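34L protein (PDB 1SFU) binds left-handed Z-form nucleic acid through its N-terminal Zalpha domain, probably helping the poxvirus evade host antiviral responses triggered by double-stranded RNA. Local coordinates at a contact of chain A with DNA. Sequence-based numbering; all coordinates share one arbitrary frame.

A contact of chain A with DNA. Residues 47, 51, 66-67. With nucleotides of chain B.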
ATOM      1  N   ASN A  47      -0.491  -6.919  10.160  1.00 21.92           N
ATOM      2  CA  ASN A  47       0.496  -5.887   9.824  1.00 21.78           C
ATOM      3  C   ASN A  47       0.152  -4.533  10.437  1.00 21.33           C
ATOM      4  O   ASN A  47       1.030  -3.818  10.916  1.00 20.82           O
ATOM      5  CB  ASN A  47       0.627  -5.724   8.303  1.00 21.20           C
ATOM      6  CG  ASN A  47       1.628  -6.687   7.693  1.00 19.62           C
ATOM      7  OD1 ASN A  47       2.655  -7.005   8.301  1.00 16.05           O
ATOM      8  ND2 ASN A  47       1.347  -7.142   6.475  1.00 19.94           N
ATOM      9  N   TYR A  51       3.217  -2.905  12.856  1.00 20.56           N
ATOM     10  CA  TYR A  51       3.888  -1.624  12.673  1.00 21.64           C
ATOM     11  C   TYR A  51       3.575  -0.651  13.806  1.00 23.15           C
ATOM     12  O   TYR A  51       4.410   0.173  14.158  1.00 24.28           O
ATOM     13  CB  TYR A  51       3.547  -1.015  11.307  1.00 18.82           C
ATOM     14  CG  TYR A  51       4.263  -1.726  10.178  1.00 16.77           C
ATOM     15  CD1 TYR A  51       3.644  -2.746   9.453  1.00 14.21           C
ATOM     16  CD2 TYR A  51       5.585  -1.418   9.881  1.00 16.88           C
ATOM     17  CE1 TYR A  51       4.342  -3.447   8.453  1.00 12.58           C
ATOM     18  CE2 TYR A  51       6.291  -2.104   8.895  1.00 17.25           C
ATOM     19  CZ  TYR A  51       5.670  -3.114   8.184  1.00 18.30           C
ATOM     20  OH  TYR A  51       6.392  -3.793   7.224  1.00 15.42           O
ATOM     21  N   PRO A  66       9.662 -11.865   3.095  1.00 24.74           N
ATOM     22  CA  PRO A  66       9.017 -10.675   3.667  1.00 23.67           C
ATOM     23  C   PRO A  66       9.700 -10.186   4.951  1.00 21.46           C
ATOM     24  O   PRO A  66      10.661 -10.791   5.427  1.00 20.12           O
ATOM     25  CB  PRO A  66       7.595 -11.161   3.927  1.00 22.38           C
ATOM     26  CG  PRO A  66       7.836 -12.542   4.419  1.00 22.00           C
ATOM     27  CD  PRO A  66       8.896 -13.077   3.440  1.00 23.62           C
ATOM     28  N   PRO A  67       9.209  -9.082   5.528  1.00 20.72           N
ATOM     29  CA  PRO A  67       9.839  -8.584   6.756  1.00 19.85           C
ATOM     30  C   PRO A  67       9.789  -9.584   7.906  1.00 20.76           C
ATOM     31  O   PRO A  67       8.811 -10.310   8.073  1.00 20.64           O
ATOM     32  CB  PRO A  67       9.041  -7.321   7.067  1.00 18.65           C
ATOM     33  CG  PRO A  67       8.633  -6.837   5.679  1.00 20.85           C
ATOM     34  CD  PRO A  67       8.214  -8.123   5.012  1.00 19.38           C
TER
ATOM     35  P    DG B   3       5.009 -10.734   0.460  1.00 25.51           P
ATOM     36  OP1  DG B   3       5.848 -11.931   0.204  1.00 31.01           O
ATOM     37  OP2  DG B   3       3.846 -10.821   1.365  1.00 25.80           O
ATOM     38  O5'  DG B   3       5.991  -9.573   0.936  1.00 27.94           O
ATOM     39  C5'  DG B   3       5.465  -8.368   1.475  1.00 24.94           C
ATOM     40  C4'  DG B   3       6.580  -7.399   1.786  1.00 23.25           C
ATOM     41  O4'  DG B   3       7.391  -7.227   0.610  1.00 23.24           O
ATOM     42  C3'  DG B   3       6.077  -6.012   2.149  1.00 21.59           C
ATOM     43  O3'  DG B   3       6.167  -5.892   3.573  1.00 21.26           O
ATOM     44  C2'  DG B   3       7.143  -5.085   1.587  1.00 21.46           C
ATOM     45  C1'  DG B   3       7.823  -5.886   0.484  1.00 21.70           C
ATOM     46  N9   DG B   3       7.553  -5.468  -0.892  1.00 20.12           N
ATOM     47  C8   DG B   3       8.490  -5.107  -1.830  1.00 20.78           C
ATOM     48  N7   DG B   3       7.970  -4.809  -2.989  1.00 21.09           N
ATOM     49  C5   DG B   3       6.603  -4.979  -2.809  1.00 20.82           C
ATOM     50  C6   DG B   3       5.535  -4.808  -3.724  1.00 19.70           C
ATOM     51  O6   DG B   3       5.591  -4.463  -4.911  1.00 19.80           O
ATOM     52  N1   DG B   3       4.304  -5.084  -3.134  1.00 16.94           N
ATOM     53  C2   DG B   3       4.128  -5.475  -1.832  1.00 18.35           C
ATOM     54  N2   DG B   3       2.859  -5.688  -1.448  1.00 14.75           N
ATOM     55  N3   DG B   3       5.122  -5.641  -0.963  1.00 17.40           N
ATOM     56  C4   DG B   3       6.324  -5.375  -1.517  1.00 19.10           C
ATOM     57  P    DC B   4       4.822  -5.730   4.429  1.00 22.16           P
ATOM     58  OP1  DC B   4       5.204  -5.639   5.864  1.00 20.82           O
ATOM     59  OP2  DC B   4       3.898  -6.795   3.989  1.00 19.92           O
ATOM     60  O5'  DC B   4       4.245  -4.333   3.927  1.00 19.07           O
ATOM     61  C5'  DC B   4       3.317  -3.592   4.707  1.00 18.46           C
ATOM     62  C4'  DC B   4       2.108  -3.230   3.874  1.00 17.15           C
ATOM     63  O4'  DC B   4       2.495  -2.348   2.788  1.00 18.12           O
ATOM     64  C3'  DC B   4       1.398  -4.421   3.226  1.00 16.58           C
ATOM     65  O3'  DC B   4      -0.022  -4.225   3.250  1.00 17.33           O
ATOM     66  C2'  DC B   4       1.866  -4.364   1.784  1.00 17.10           C
ATOM     67  C1'  DC B   4       1.990  -2.869   1.561  1.00 15.56           C
ATOM     68  N1   DC B   4       2.931  -2.512   0.490  1.00 17.72           N
ATOM     69  C2   DC B   4       2.420  -2.173  -0.757  1.00 17.41           C
ATOM     70  O2   DC B   4       1.194  -2.179  -0.913  1.00 15.67           O
ATOM     71  N3   DC B   4       3.271  -1.850  -1.764  1.00 16.90           N
ATOM     72  C4   DC B   4       4.589  -1.863  -1.550  1.00 15.97           C
ATOM     73  N4   DC B   4       5.401  -1.543  -2.575  1.00 15.10           N
ATOM     74  C5   DC B   4       5.141  -2.203  -0.279  1.00 16.29           C
ATOM     75  C6   DC B   4       4.282  -2.517   0.705  1.00 17.38           C
ATOM     76  P    DG B   5      -0.893  -4.904   4.412  1.00 19.93           P
ATOM     77  OP1  DG B   5      -0.296  -6.218   4.733  1.00 20.56           O
ATOM     78  OP2  DG B   5      -2.332  -4.812   4.046  1.00 20.78           O
ATOM     79  O5'  DG B   5      -0.637  -3.948   5.657  1.00 20.05           O
ATOM     80  C5'  DG B   5      -1.000  -2.575   5.582  1.00 22.69           C
ATOM     81  C4'  DG B   5      -0.541  -1.834   6.817  1.00 20.46           C
ATOM     82  O4'  DG B   5       0.894  -1.950   6.930  1.00 16.31           O
ATOM     83  C3'  DG B   5      -0.833  -0.341   6.762  1.00 22.35           C
ATOM     84  O3'  DG B   5      -1.983  -0.075   7.569  1.00 25.34           O
ATOM     85  C2'  DG B   5       0.335   0.274   7.518  1.00 20.38           C
ATOM     86  C1'  DG B   5       1.462  -0.741   7.398  1.00 18.60           C
ATOM     87  N9   DG B   5       2.542  -0.382   6.482  1.00 18.98           N
ATOM     88  C8   DG B   5       3.882  -0.345   6.779  1.00 18.85           C
ATOM     89  N7   DG B   5       4.628  -0.041   5.752  1.00 19.15           N
ATOM     90  C5   DG B   5       3.727   0.146   4.712  1.00 17.56           C
ATOM     91  C6   DG B   5       3.959   0.479   3.350  1.00 19.96           C
ATOM     92  O6   DG B   5       5.044   0.665   2.776  1.00 17.65           O
ATOM     93  N1   DG B   5       2.766   0.580   2.636  1.00 18.32           N
ATOM     94  C2   DG B   5       1.513   0.370   3.163  1.00 19.45           C
ATOM     95  N2   DG B   5       0.486   0.506   2.304  1.00 16.80           N
ATOM     96  N3   DG B   5       1.285   0.049   4.431  1.00 17.91           N
ATOM     97  C4   DG B   5       2.432  -0.044   5.144  1.00 17.85           C
TER
HETATM   98  O   HOH W   1       5.167  -7.728   7.648  1.00 15.69           O
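Tyr51 meets the zigzag Z-DNA backbone with its hydroxyl and a guanine with its ring. C8 of DG5 sits 3.3 Å above the Tyr51 ring plane, over its centre, and the two planes are inclined by 60°, so the imidazole edge of the base points into the phenol face. This is an edge-to-face contact, and the weakly polarised C8-H would suit the ring's electron-rich face. In the syn guanine of Z-DNA that edge is turned outward, so an aromatic residue here probably helps in reading the left-handed form. With CG beside the backbone N (chi1 -74°), the ring reaches out from recognition helix 43-55, and Tyr51 OH donates to OP1 of DC4 at 2.6 Å, the phosphate oxygen lying in the ring plane.

One helical turn earlier, Asn47 splits its amide between two phosphates. Asn47 ND2 donates to OP1 of DG5 at 2.6 Å, nearly within the amide plane, while OD1, an acceptor like the phosphate oxygen, is linked to OP1 of DC4 through water 1, which probably donates to both. If the phenol is neutral, as is likely, both side chains would hold anionic oxygens without a full positive charge.

Toward the 5' end of the same strand, Pro66, which follows a cis peptide bond, and Pro67 lay compact, rigid apolar rings along the DG3 sugar-phosphate. Pro66 CB lies 3.7 Å from O5' of DG3; Pro67 CD packs 3.7 Å from C4' of the DG3 deoxyribose and 3.4 Å from its O3'.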